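Local coordinates for acyl-CoA-binding domain-containing protein 1 (Oryza sativa Japonica Group, PDB 5H3G) that binds medium- and long-chain acyl-CoA esters with high affinity, along with phosphatidic acid and phosphatidylcholine in vitro, and may take part in phospholipid biosynthesis, at residues Q38-V44 against W63-K69. Residues are numbered along the deposited sequence; the frame is centred on the assembly and turned at random.
Sequences QATVGDV and WKAVEGK
Val44 sits over one face of the Trp63 indole, its CB 3.6 Å from the centroid of the five-membered ring in a CH-pi contact close to the ring normal. CG of Trp63 is anti to the backbone N (chi1 -176°), which carries the ring across to the loop that follows helix 26-41. There Trp63 NE1 gives its hydrogen to Gly42 O at 2.8 Å, in the ring plane and nearly along the carbonyl axis, while Val41 CG2 approaches the six-membered ring obliquely at CZ2. Cutting the indole back to an alanine would probably leave Gly42 O without this donor and open a gap beneath Val44.

The Gln38 amide stands 65° from the indole plane and is gripped at both ends. Gln38 NE2 sends one N-H almost straight to Lys69 O (3.2 Å), on a lone pair. The other goes from Gln38 NE2 to Asp43 OD1 at 2.9 Å; both partners lie within the amide plane, so the flip of the amide is settled. OE1 accepts from a water that also donates to Trp63 O and accepts from Val44 N. Asp43 OD1 takes a second bond, 3.0 Å from Gly68 N. The Asp43 and Glu67 carboxylates turn almost perpendicular to each other; salt bridging of Glu67 OE1 to Lys64 NZ probably eases their mutual repulsion.

Together these contacts join the last turn of helix 26-41 and the loop after it to Trp63 of helix 57-64 and the two beta turns that follow, within the four-helix acyl-CoA-binding fold. Trp63 also packs on Lys37, which probably binds acyl-CoA, Val66 rests on Leu35, and Gln38 touches Ala74 of helix 71-92.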
loop_
_atom_site.group_PDB
_atom_site.type_symbol
_atom_site.label_atom_id
_atom_site.label_comp_id
_atom_site.label_asym_id
_atom_site.label_seq_id
_atom_site.Cartn_x
_atom_site.Cartn_y
_atom_site.Cartn_z
ATOM N N GLN A 38 5.720 4.024 -0.920
ATOM C CA GLN A 38 5.829 5.462 -0.676
ATOM C C GLN A 38 6.060 5.762 0.799
ATOM O O GLN A 38 6.890 6.614 1.146
ATOM C CB GLN A 38 4.566 6.163 -1.168
ATOM C CG GLN A 38 4.706 7.675 -1.151
ATOM C CD GLN A 38 5.694 8.176 -2.190
ATOM O OE1 GLN A 38 6.012 7.487 -3.166
ATOM N NE2 GLN A 38 6.195 9.392 -1.983
ATOM N N ALA A 39 5.358 5.047 1.679
ATOM C CA ALA A 39 5.446 5.282 3.119
ATOM C C ALA A 39 6.828 4.961 3.673
ATOM O O ALA A 39 7.331 5.669 4.549
ATOM C CB ALA A 39 4.392 4.445 3.839
ATOM N N THR A 40 7.454 3.891 3.190
ATOM C CA THR A 40 8.703 3.423 3.768
ATOM C C THR A 40 9.936 3.977 3.065
ATOM O O THR A 40 10.900 4.342 3.738
ATOM C CB THR A 40 8.754 1.893 3.757
ATOM O OG1 THR A 40 8.568 1.414 2.419
ATOM C CG2 THR A 40 7.668 1.310 4.645
ATOM N N VAL A 41 9.945 4.078 1.736
ATOM C CA VAL A 41 11.153 4.484 1.023
ATOM C C VAL A 41 10.966 5.753 0.202
ATOM O O VAL A 41 11.941 6.238 -0.388
ATOM C CB VAL A 41 11.711 3.348 0.140
ATOM C CG1 VAL A 41 12.133 2.181 1.014
ATOM C CG2 VAL A 41 10.704 2.899 -0.892
ATOM N N GLY A 42 9.761 6.312 0.139
ATOM C CA GLY A 42 9.598 7.579 -0.558
ATOM C C GLY A 42 9.369 7.424 -2.053
ATOM O O GLY A 42 8.921 6.382 -2.545
ATOM N N ASP A 43 9.693 8.493 -2.783
ATOM C CA ASP A 43 9.345 8.582 -4.194
ATOM C C ASP A 43 9.998 7.467 -4.992
ATOM O O ASP A 43 11.165 7.126 -4.773
ATOM C CB ASP A 43 9.797 9.918 -4.791
ATOM C CG ASP A 43 8.924 11.091 -4.374
ATOM O OD1 ASP A 43 7.850 10.877 -3.784
ATOM O OD2 ASP A 43 9.328 12.250 -4.648
ATOM N N VAL A 44 9.255 6.943 -5.969
ATOM C CA VAL A 44 9.824 5.949 -6.869
ATOM C C VAL A 44 11.022 6.543 -7.585
ATOM O O VAL A 44 10.973 7.667 -8.099
ATOM C CB VAL A 44 8.761 5.425 -7.849
ATOM C CG1 VAL A 44 8.184 6.550 -8.697
ATOM C CG2 VAL A 44 9.351 4.333 -8.727
ATOM N N TRP A 63 3.015 2.806 -7.490
ATOM C CA TRP A 63 3.923 3.580 -6.654
ATOM C C TRP A 63 4.088 4.990 -7.214
ATOM O O TRP A 63 4.012 5.979 -6.477
ATOM C CB TRP A 63 5.254 2.828 -6.577
ATOM C CG TRP A 63 6.310 3.375 -5.695
ATOM C CD1 TRP A 63 6.219 4.411 -4.813
ATOM C CD2 TRP A 63 7.649 2.882 -5.603
ATOM N NE1 TRP A 63 7.435 4.603 -4.187
ATOM C CE2 TRP A 63 8.325 3.672 -4.657
ATOM C CE3 TRP A 63 8.340 1.845 -6.234
ATOM C CZ2 TRP A 63 9.665 3.457 -4.331
ATOM C CZ3 TRP A 63 9.669 1.641 -5.915
ATOM C CH2 TRP A 63 10.313 2.439 -4.973
ATOM N N LYS A 64 4.281 5.095 -8.527
ATOM C CA LYS A 64 4.356 6.402 -9.182
ATOM C C LYS A 64 3.132 7.258 -8.868
ATOM O O LYS A 64 3.237 8.485 -8.703
ATOM C CB LYS A 64 4.507 6.194 -10.691
ATOM C CG LYS A 64 4.548 7.465 -11.532
ATOM C CD LYS A 64 5.713 8.357 -11.178
ATOM C CE LYS A 64 5.811 9.531 -12.153
ATOM N NZ LYS A 64 7.034 10.364 -11.931
ATOM N N ALA A 65 1.966 6.621 -8.746
ATOM C CA ALA A 65 0.721 7.357 -8.571
ATOM C C ALA A 65 0.649 8.108 -7.248
ATOM O O ALA A 65 -0.128 9.066 -7.139
ATOM C CB ALA A 65 -0.472 6.410 -8.689
ATOM N N VAL A 66 1.418 7.711 -6.242
ATOM C CA VAL A 66 1.383 8.388 -4.952
ATOM C C VAL A 66 2.665 9.182 -4.717
ATOM O O VAL A 66 2.970 9.554 -3.585
ATOM C CB VAL A 66 1.101 7.398 -3.810
ATOM C CG1 VAL A 66 -0.329 6.897 -3.905
ATOM C CG2 VAL A 66 2.074 6.202 -3.887
ATOM N N GLU A 67 3.422 9.441 -5.782
ATOM C CA GLU A 67 4.617 10.266 -5.674
ATOM C C GLU A 67 4.289 11.622 -5.055
ATOM O O GLU A 67 3.229 12.200 -5.313
ATOM C CB GLU A 67 5.244 10.463 -7.053
ATOM C CG GLU A 67 6.621 11.108 -6.999
ATOM C CD GLU A 67 7.397 10.982 -8.297
ATOM O OE1 GLU A 67 6.771 10.887 -9.367
ATOM O OE2 GLU A 67 8.645 10.979 -8.243
ATOM N N GLY A 68 5.202 12.111 -4.213
ATOM C CA GLY A 68 5.051 13.392 -3.552
ATOM C C GLY A 68 4.487 13.347 -2.145
ATOM O O GLY A 68 4.452 14.394 -1.483
ATOM N N LYS A 69 4.038 12.187 -1.659
ATOM C CA LYS A 69 3.459 12.147 -0.325
ATOM C C LYS A 69 4.560 11.999 0.723
ATOM O O LYS A 69 5.470 11.179 0.570
ATOM C CB LYS A 69 2.457 10.992 -0.202
ATOM C CG LYS A 69 1.264 11.042 -1.153
ATOM C CD LYS A 69 0.269 9.938 -0.784
ATOM C CE LYS A 69 -0.966 9.946 -1.665
ATOM N NZ LYS A 69 -1.894 11.069 -1.357
HETATM O O HOH W 1 6.386 7.564 -5.974
#